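Local coordinates for MutT/nudix family protein (Streptococcus pneumoniae, PDB 4HFQ) that hydrolyses the diphosphate linkage of UDP-X compounds, among them precursors of peptidoglycan biosynthesis, at residues 3-11 with 134-142; 94-102 with 110-118. All coordinates share one frame; numbering follows the deposited sequence.

In the fold
Contact 1 joins the amino-terminal helix 3-23 to the turn leading from helix 133-136 into strand 143-153 of the Nudix domain, whereas contact 2 lies wholly within that domain, in the Nudix box that probably forms the catalytic centre. Along the chain contact 2 is nested inside the loop closed by contact 1. Their centres are 24 Å apart, on opposite sides of the centre of the chain, and their nearest atoms stay about 9 Å apart without touching. The dimer brings them into relation: both reach the second subunit, and V102 of that subunit, part of its own contact 2 segment 94-102, packs on Q11 of contact 1.

Contact 1: residues 3-11 with 134-142; sequences TSDFVKYLQ and NRFQLQSKQ. With EDO (1,2-ethanediol), chain D; EDO (1,2-ethanediol), chain J; SO4 (sulfate ion), chain M.
Q11 and N134 face each other through their carboxamides, which lie nearly coplanar (18° between planes) and make a reciprocal pair of hydrogen bonds. This amide-amide pair joins the amino-terminal helical region, of the family named for hydrolases of X-linked nucleoside diphosphates, to the Nudix domain. N134 ND2 donates to Q11 OE1 at 2.8 Å, almost straight (174°), and Q11 NE2 returns a bond to N134 OD1 at 3.2 Å; each acceptor is met in its carbonyl plane, on a lone pair. Q11 NE2 also donates to S140 O at 3.2 Å, from above that carbonyl plane. Three bonds thus fix the rotation of the buried Q11 amide. Its CG stands anti to the backbone N (chi1 -173°), and the extended chain beyond carries the amide across to the turn.

The van der Waals contacts centre on L138: L138 CD2 lies 3.8 Å from S4 CB, L138 CG 4.2 Å from V7 CG1, and L138 CD1 3.9 Å from K8 CG.

Beyond this, the extended K8 chain runs out to a water that accepts from K8 NZ at 2.9 Å and donates to N134 O at 2.7 Å.

Helix 3-23 also packs through L10 on L40 and L44 of helix 27-47. K180 NZ bonds to L138 O of the turn, while Q142, just before strand 143-153, uses OE1 to accept from G103 N of the second subunit.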
loop_
_atom_site.group_PDB
_atom_site.type_symbol
_atom_site.label_atom_id
_atom_site.label_comp_id
_atom_site.label_asym_id
_atom_site.label_seq_id
_atom_site.Cartn_x
_atom_site.Cartn_y
_atom_site.Cartn_z
ATOM N N THR A 3 19.343 7.821 -6.840
ATOM C CA THR A 3 19.076 7.329 -5.508
ATOM C C THR A 3 17.641 6.835 -5.358
ATOM O O THR A 3 17.402 5.728 -4.844
ATOM C CB THR A 3 19.355 8.427 -4.462
ATOM O OG1 THR A 3 20.737 8.797 -4.558
ATOM C CG2 THR A 3 19.107 7.921 -3.066
ATOM N N SER A 4 16.686 7.626 -5.830
ATOM C CA SER A 4 15.275 7.259 -5.670
ATOM C C SER A 4 14.963 5.943 -6.377
ATOM O O SER A 4 14.203 5.113 -5.859
ATOM C CB SER A 4 14.358 8.381 -6.183
ATOM O OG SER A 4 14.584 8.646 -7.539
ATOM N N ASP A 5 15.542 5.745 -7.553
ATOM C CA ASP A 5 15.324 4.508 -8.285
ATOM C C ASP A 5 15.980 3.341 -7.574
ATOM O O ASP A 5 15.377 2.284 -7.476
ATOM C CB ASP A 5 15.800 4.622 -9.728
ATOM C CG ASP A 5 14.890 5.488 -10.566
ATOM O OD1 ASP A 5 13.654 5.443 -10.383
ATOM O OD2 ASP A 5 15.405 6.214 -11.436
ATOM N N PHE A 6 17.195 3.502 -7.053
ATOM C CA PHE A 6 17.805 2.436 -6.275
ATOM C C PHE A 6 16.881 1.999 -5.137
ATOM O O PHE A 6 16.642 0.800 -4.947
ATOM C CB PHE A 6 19.187 2.829 -5.704
ATOM C CG PHE A 6 19.757 1.773 -4.798
ATOM C CD1 PHE A 6 20.298 0.613 -5.343
ATOM C CD2 PHE A 6 19.682 1.898 -3.420
ATOM C CE1 PHE A 6 20.809 -0.371 -4.523
ATOM C CE2 PHE A 6 20.171 0.897 -2.588
ATOM C CZ PHE A 6 20.742 -0.238 -3.150
ATOM N N VAL A 7 16.338 2.957 -4.390
ATOM C CA VAL A 7 15.462 2.615 -3.269
ATOM C C VAL A 7 14.200 1.900 -3.742
ATOM O O VAL A 7 13.817 0.895 -3.134
ATOM C CB VAL A 7 15.145 3.857 -2.407
ATOM C CG1 VAL A 7 14.040 3.570 -1.401
ATOM C CG2 VAL A 7 16.412 4.314 -1.687
ATOM N N LYS A 8 13.576 2.371 -4.816
ATOM C CA LYS A 8 12.401 1.695 -5.332
ATOM C C LYS A 8 12.725 0.273 -5.817
ATOM O O LYS A 8 11.940 -0.653 -5.590
ATOM C CB LYS A 8 11.744 2.516 -6.427
ATOM C CG LYS A 8 11.056 3.786 -5.913
ATOM C CD LYS A 8 10.632 4.631 -7.113
ATOM C CE LYS A 8 10.208 6.043 -6.759
ATOM N NZ LYS A 8 9.850 6.750 -8.014
ATOM N N TYR A 9 13.864 0.084 -6.489
ATOM C CA TYR A 9 14.276 -1.263 -6.924
ATOM C C TYR A 9 14.490 -2.161 -5.728
ATOM O O TYR A 9 13.996 -3.299 -5.733
ATOM C CB TYR A 9 15.579 -1.201 -7.735
ATOM C CG TYR A 9 15.430 -0.799 -9.184
ATOM C CD1 TYR A 9 14.629 -1.535 -10.051
ATOM C CD2 TYR A 9 16.098 0.317 -9.692
ATOM C CE1 TYR A 9 14.485 -1.182 -11.378
ATOM C CE2 TYR A 9 15.964 0.683 -11.022
ATOM C CZ TYR A 9 15.149 -0.055 -11.855
ATOM O OH TYR A 9 14.970 0.277 -13.188
ATOM N N LEU A 10 15.208 -1.677 -4.713
ATOM C CA LEU A 10 15.447 -2.490 -3.527
ATOM C C LEU A 10 14.136 -2.888 -2.840
ATOM O O LEU A 10 13.918 -4.056 -2.480
ATOM C CB LEU A 10 16.381 -1.757 -2.557
ATOM C CG LEU A 10 16.706 -2.410 -1.214
ATOM C CD1 LEU A 10 17.564 -3.642 -1.400
ATOM C CD2 LEU A 10 17.380 -1.436 -0.250
ATOM N N GLN A 11 13.278 -1.898 -2.651
ATOM C CA GLN A 11 12.012 -2.092 -1.981
ATOM C C GLN A 11 11.201 -3.174 -2.730
ATOM O O GLN A 11 10.645 -4.098 -2.115
ATOM C CB GLN A 11 11.332 -0.734 -1.958
ATOM C CG GLN A 11 10.059 -0.651 -1.172
ATOM C CD GLN A 11 9.309 0.600 -1.580
ATOM O OE1 GLN A 11 8.670 0.640 -2.629
ATOM N NE2 GLN A 11 9.419 1.658 -0.749
ATOM N N ASN A 134 5.466 6.479 -1.891
ATOM C CA ASN A 134 6.535 6.388 -2.895
ATOM C C ASN A 134 6.539 7.587 -3.814
ATOM O O ASN A 134 7.594 7.946 -4.343
ATOM C CB ASN A 134 6.446 5.094 -3.711
ATOM C CG ASN A 134 7.120 3.923 -3.037
ATOM O OD1 ASN A 134 7.381 3.912 -1.843
ATOM N ND2 ASN A 134 7.380 2.877 -3.825
ATOM N N ARG A 135 5.378 8.218 -3.995
ATOM C CA ARG A 135 5.273 9.435 -4.808
ATOM C C ARG A 135 5.706 10.688 -4.056
ATOM O O ARG A 135 6.476 11.497 -4.589
ATOM C CB ARG A 135 3.839 9.598 -5.329
ATOM C CG ARG A 135 3.590 10.913 -6.077
ATOM C CD ARG A 135 2.213 10.912 -6.728
ATOM N NE ARG A 135 2.102 9.902 -7.777
ATOM C CZ ARG A 135 2.440 10.099 -9.046
ATOM N NH1 ARG A 135 2.904 11.278 -9.439
ATOM N NH2 ARG A 135 2.334 9.119 -9.928
ATOM N N PHE A 136 5.239 10.843 -2.825
ATOM C CA PHE A 136 5.377 12.129 -2.122
ATOM C C PHE A 136 6.501 12.191 -1.114
ATOM O O PHE A 136 6.972 13.280 -0.798
ATOM C CB PHE A 136 4.072 12.488 -1.414
ATOM C CG PHE A 136 2.982 12.888 -2.350
ATOM C CD1 PHE A 136 2.887 14.209 -2.805
ATOM C CD2 PHE A 136 2.051 11.953 -2.793
ATOM C CE1 PHE A 136 1.879 14.576 -3.680
ATOM C CE2 PHE A 136 1.057 12.317 -3.676
ATOM C CZ PHE A 136 0.956 13.632 -4.118
ATOM N N GLN A 137 6.888 11.061 -0.545
ATOM C CA GLN A 137 7.887 11.035 0.501
ATOM C C GLN A 137 8.515 9.646 0.549
ATOM O O GLN A 137 8.394 8.899 1.533
ATOM C CB GLN A 137 7.267 11.423 1.848
ATOM C CG GLN A 137 6.063 10.573 2.314
ATOM C CD GLN A 137 4.720 11.301 2.294
ATOM O OE1 GLN A 137 3.752 10.828 1.699
ATOM N NE2 GLN A 137 4.644 12.444 2.983
ATOM N N LEU A 138 9.245 9.340 -0.520
ATOM C CA LEU A 138 9.826 8.027 -0.678
ATOM C C LEU A 138 10.644 7.630 0.545
ATOM O O LEU A 138 11.402 8.437 1.113
ATOM C CB LEU A 138 10.688 7.985 -1.932
ATOM C CG LEU A 138 11.359 6.632 -2.233
ATOM C CD1 LEU A 138 10.358 5.521 -2.523
ATOM C CD2 LEU A 138 12.328 6.791 -3.402
ATOM N N GLN A 139 10.481 6.383 0.967
ATOM C CA GLN A 139 11.156 5.862 2.151
ATOM C C GLN A 139 11.226 4.334 2.046
ATOM O O GLN A 139 10.650 3.742 1.117
ATOM C CB GLN A 139 10.471 6.348 3.434
ATOM C CG GLN A 139 8.966 6.092 3.433
ATOM C CD GLN A 139 8.271 6.807 4.559
ATOM O OE1 GLN A 139 8.243 6.332 5.682
ATOM N NE2 GLN A 139 7.703 7.980 4.250
ATOM N N SER A 140 11.908 3.696 2.994
ATOM C CA SER A 140 12.201 2.261 2.857
ATOM C C SER A 140 10.927 1.436 2.685
ATOM O O SER A 140 10.902 0.507 1.853
ATOM C CB SER A 140 13.042 1.760 4.022
ATOM O OG SER A 140 12.417 1.984 5.256
ATOM N N LYS A 141 9.871 1.786 3.424
ATOM C CA LYS A 141 8.589 1.113 3.262
ATOM C C LYS A 141 7.655 1.967 2.447
ATOM O O LYS A 141 7.617 3.190 2.598
ATOM C CB LYS A 141 7.928 0.803 4.608
ATOM C CG LYS A 141 8.662 -0.217 5.479
ATOM C CD LYS A 141 8.730 -1.591 4.825
ATOM C CE LYS A 141 9.258 -2.685 5.756
ATOM N NZ LYS A 141 10.719 -2.551 6.063
ATOM N N GLN A 142 6.852 1.309 1.610
ATOM C CA GLN A 142 5.736 1.969 0.935
ATOM C C GLN A 142 4.489 1.928 1.805
ATOM O O GLN A 142 4.108 0.863 2.288
ATOM C CB GLN A 142 5.469 1.288 -0.399
ATOM C CG GLN A 142 4.376 1.970 -1.210
ATOM C CD GLN A 142 4.146 1.316 -2.540
ATOM O OE1 GLN A 142 4.322 0.102 -2.657
ATOM N NE2 GLN A 142 3.768 2.095 -3.556
HETATM C C1 EDO D . 12.370 1.560 -10.202
HETATM O O1 EDO D . 12.275 2.987 -10.223
HETATM C C2 EDO D . 11.030 0.967 -9.772
HETATM O O2 EDO D . 11.050 -0.459 -9.919
HETATM C C1 EDO J . 5.128 7.008 -8.112
HETATM O O1 EDO J . 5.237 6.568 -9.473
HETATM C C2 EDO J . 6.273 6.448 -7.273
HETATM O O2 EDO J . 7.161 5.624 -8.040
HETATM S S SO4 M . 16.642 11.507 -7.342
HETATM O O1 SO4 M . 17.123 10.398 -6.496
HETATM O O2 SO4 M . 15.402 11.146 -8.082
HETATM O O3 SO4 M . 16.375 12.684 -6.475
HETATM O O4 SO4 M . 17.720 11.846 -8.308
HETATM O O HOH W 1 9.005 8.990 -6.429
#

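Contact 2: residues 94-102 with 110-118; sequences ALPGGFGEV and ILKEIEEET. With SO4 (sulfate ion), chain H.
The Nudix box, a loop-helix-loop motif, brings P96-E101 against helix 106-118 through glutamates E113 and E117 that reach back to the strand backbone. E117 OE1 accepts from G97 N at 2.9 Å, met on the syn side and 21° out of the carboxylate plane; the same oxygen, E117 OE1, lies 3.3 Å from P96 CA. E113, extended beyond CG, lays its carboxylate along the glycines, with E113 OE2 2.6 Å from F99 O. G97 and G98 bring bare backbone up to this carboxylate, E113 OE1 lying 2.9 Å from G97 C.

K112-E113 and E116-E117 match the basic-Glu and Glu-Glu pairs of the box consensus, whose glutamates bind divalent metal in relatives. K112 NZ forms a salt bridge with E116 OE2 at 2.8 Å and a weak, long one with E101 OE1 at 3.4 Å, the E101 and K112 chains crossing at about a right angle. The sulfate beside K112 takes a weak bond from NZ and is also held by Y104 OH; another lies near E117, both probably from the crystallisation liquor.

Two apolar contacts complete it: P96 CG meets T118 CG2 at 3.9 Å, and I110 CD1 lies 3.9 Å from G97 CA; the I110 side chain also packs on V72 and A74 of strand 69-78.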
loop_
_atom_site.group_PDB
_atom_site.type_symbol
_atom_site.label_atom_id
_atom_site.label_comp_id
_atom_site.label_asym_id
_atom_site.label_seq_id
_atom_site.Cartn_x
_atom_site.Cartn_y
_atom_site.Cartn_z
ATOM N N ALA A 94 3.644 17.465 11.948
ATOM C CA ALA A 94 2.851 16.642 11.009
ATOM C C ALA A 94 1.398 16.616 11.427
ATOM O O ALA A 94 1.048 16.999 12.543
ATOM C CB ALA A 94 3.393 15.215 10.934
ATOM N N LEU A 95 0.537 16.119 10.533
ATOM C CA LEU A 95 -0.858 15.863 10.908
ATOM C C LEU A 95 -0.869 14.735 11.938
ATOM O O LEU A 95 -0.032 13.813 11.843
ATOM C CB LEU A 95 -1.686 15.411 9.697
ATOM C CG LEU A 95 -1.756 16.335 8.483
ATOM C CD1 LEU A 95 -2.444 15.635 7.322
ATOM C CD2 LEU A 95 -2.532 17.599 8.826
ATOM N N PRO A 96 -1.789 14.772 12.921
ATOM C CA PRO A 96 -1.896 13.650 13.858
ATOM C C PRO A 96 -2.129 12.340 13.104
ATOM O O PRO A 96 -2.759 12.331 12.054
ATOM C CB PRO A 96 -3.122 14.006 14.714
ATOM C CG PRO A 96 -3.202 15.505 14.628
ATOM C CD PRO A 96 -2.773 15.830 13.219
ATOM N N GLY A 97 -1.596 11.254 13.646
ATOM C CA GLY A 97 -1.771 9.920 13.053
ATOM C C GLY A 97 -0.568 9.044 13.300
ATOM O O GLY A 97 0.177 9.226 14.277
ATOM N N GLY A 98 -0.377 8.075 12.416
ATOM C CA GLY A 98 0.670 7.072 12.595
ATOM C C GLY A 98 0.288 5.818 11.845
ATOM O O GLY A 98 -0.648 5.801 11.085
ATOM N N PHE A 99 1.040 4.750 12.050
ATOM C CA PHE A 99 0.727 3.520 11.342
ATOM C C PHE A 99 -0.609 2.952 11.821
ATOM O O PHE A 99 -1.036 3.177 12.966
ATOM C CB PHE A 99 1.899 2.510 11.407
ATOM C CG PHE A 99 2.073 1.854 12.740
ATOM C CD1 PHE A 99 1.362 0.701 13.054
ATOM C CD2 PHE A 99 2.976 2.362 13.678
ATOM C CE1 PHE A 99 1.525 0.078 14.285
ATOM C CE2 PHE A 99 3.138 1.741 14.922
ATOM C CZ PHE A 99 2.402 0.602 15.224
ATOM N N GLY A 100 -1.292 2.262 10.913
ATOM C CA GLY A 100 -2.537 1.548 11.227
ATOM C C GLY A 100 -2.236 0.290 12.002
ATOM O O GLY A 100 -1.456 -0.536 11.555
ATOM N N GLU A 101 -2.842 0.142 13.170
ATOM C CA GLU A 101 -2.615 -1.009 14.027
ATOM C C GLU A 101 -3.580 -2.122 13.703
ATOM O O GLU A 101 -4.759 -1.883 13.465
ATOM C CB GLU A 101 -2.784 -0.609 15.489
ATOM C CG GLU A 101 -1.704 0.369 15.923
ATOM C CD GLU A 101 -1.729 0.698 17.399
ATOM O OE1 GLU A 101 -2.314 -0.072 18.191
ATOM O OE2 GLU A 101 -1.138 1.746 17.758
ATOM N N VAL A 102 -3.077 -3.349 13.733
ATOM C CA VAL A 102 -3.919 -4.510 13.591
ATOM C C VAL A 102 -4.891 -4.604 14.764
ATOM O O VAL A 102 -4.512 -4.410 15.931
ATOM C CB VAL A 102 -3.035 -5.780 13.531
ATOM C CG1 VAL A 102 -3.878 -7.045 13.670
ATOM C CG2 VAL A 102 -2.218 -5.783 12.241
ATOM N N ILE A 110 -7.602 5.962 13.221
ATOM C CA ILE A 110 -7.338 7.399 13.271
ATOM C C ILE A 110 -7.942 8.023 14.527
ATOM O O ILE A 110 -7.324 8.896 15.118
ATOM C CB ILE A 110 -7.703 8.172 11.969
ATOM C CG1 ILE A 110 -7.074 9.576 11.988
ATOM C CG2 ILE A 110 -9.212 8.281 11.753
ATOM C CD1 ILE A 110 -5.581 9.609 12.281
ATOM N N LEU A 111 -9.117 7.560 14.951
ATOM C CA LEU A 111 -9.708 8.106 16.173
ATOM C C LEU A 111 -8.855 7.791 17.396
ATOM O O LEU A 111 -8.697 8.651 18.282
ATOM C CB LEU A 111 -11.135 7.598 16.369
ATOM C CG LEU A 111 -12.077 8.116 15.282
ATOM C CD1 LEU A 111 -13.466 7.506 15.442
ATOM C CD2 LEU A 111 -12.146 9.644 15.278
ATOM N N LYS A 112 -8.319 6.579 17.462
ATOM C CA LYS A 112 -7.450 6.174 18.562
ATOM C C LYS A 112 -6.213 7.071 18.601
ATOM O O LYS A 112 -5.852 7.611 19.663
ATOM C CB LYS A 112 -7.065 4.693 18.419
ATOM C CG LYS A 112 -6.082 4.184 19.467
ATOM C CD LYS A 112 -5.844 2.689 19.276
ATOM C CE LYS A 112 -4.985 2.092 20.378
ATOM N NZ LYS A 112 -3.564 2.444 20.166
ATOM N N GLU A 113 -5.589 7.285 17.450
ATOM C CA GLU A 113 -4.375 8.091 17.390
ATOM C C GLU A 113 -4.652 9.557 17.673
ATOM O O GLU A 113 -3.877 10.194 18.391
ATOM C CB GLU A 113 -3.611 7.838 16.095
ATOM C CG GLU A 113 -3.237 6.364 16.076
ATOM C CD GLU A 113 -2.561 5.880 14.825
ATOM O OE1 GLU A 113 -2.205 6.705 13.978
ATOM O OE2 GLU A 113 -2.381 4.650 14.703
ATOM N N ILE A 114 -5.772 10.089 17.192
ATOM C CA ILE A 114 -6.159 11.459 17.571
ATOM C C ILE A 114 -6.273 11.580 19.103
ATOM O O ILE A 114 -5.739 12.523 19.705
ATOM C CB ILE A 114 -7.479 11.876 16.932
ATOM C CG1 ILE A 114 -7.323 12.059 15.415
ATOM C CG2 ILE A 114 -7.985 13.188 17.566
ATOM C CD1 ILE A 114 -8.665 12.101 14.710
ATOM N N GLU A 115 -6.941 10.634 19.750
ATOM C CA GLU A 115 -7.135 10.763 21.202
ATOM C C GLU A 115 -5.802 10.659 21.937
ATOM O O GLU A 115 -5.526 11.447 22.853
ATOM C CB GLU A 115 -8.128 9.729 21.738
ATOM C CG GLU A 115 -8.532 9.993 23.193
ATOM C CD GLU A 115 -9.713 9.157 23.656
ATOM O OE1 GLU A 115 -10.230 8.351 22.872
ATOM O OE2 GLU A 115 -10.123 9.292 24.827
ATOM N N GLU A 116 -4.973 9.700 21.545
ATOM C CA GLU A 116 -3.692 9.462 22.204
ATOM C C GLU A 116 -2.735 10.628 22.050
ATOM O O GLU A 116 -2.005 10.968 22.986
ATOM C CB GLU A 116 -3.045 8.171 21.680
ATOM C CG GLU A 116 -3.779 6.913 22.110
ATOM C CD GLU A 116 -3.264 5.641 21.454
ATOM O OE1 GLU A 116 -2.565 5.701 20.423
ATOM O OE2 GLU A 116 -3.577 4.564 21.989
ATOM N N GLU A 117 -2.747 11.262 20.886
ATOM C CA GLU A 117 -1.809 12.324 20.569
ATOM C C GLU A 117 -2.333 13.702 20.970
ATOM O O GLU A 117 -1.581 14.506 21.533
ATOM C CB GLU A 117 -1.500 12.309 19.066
ATOM C CG GLU A 117 -0.664 11.107 18.662
ATOM C CD GLU A 117 -0.567 10.908 17.172
ATOM O OE1 GLU A 117 -0.778 11.859 16.393
ATOM O OE2 GLU A 117 -0.262 9.745 16.796
ATOM N N THR A 118 -3.599 13.987 20.674
ATOM C CA THR A 118 -4.120 15.346 20.866
ATOM C C THR A 118 -4.870 15.537 22.179
ATOM O O THR A 118 -5.054 16.687 22.611
ATOM C CB THR A 118 -5.069 15.787 19.751
ATOM O OG1 THR A 118 -6.311 15.098 19.886
ATOM C CG2 THR A 118 -4.482 15.529 18.352
HETATM S S SO4 H . -3.459 -1.283 21.772
HETATM O O1 SO4 H . -2.351 -2.241 21.977
HETATM O O2 SO4 H . -3.080 0.035 22.347
HETATM O O3 SO4 H . -3.688 -1.146 20.319
HETATM O O4 SO4 H . -4.670 -1.769 22.456
#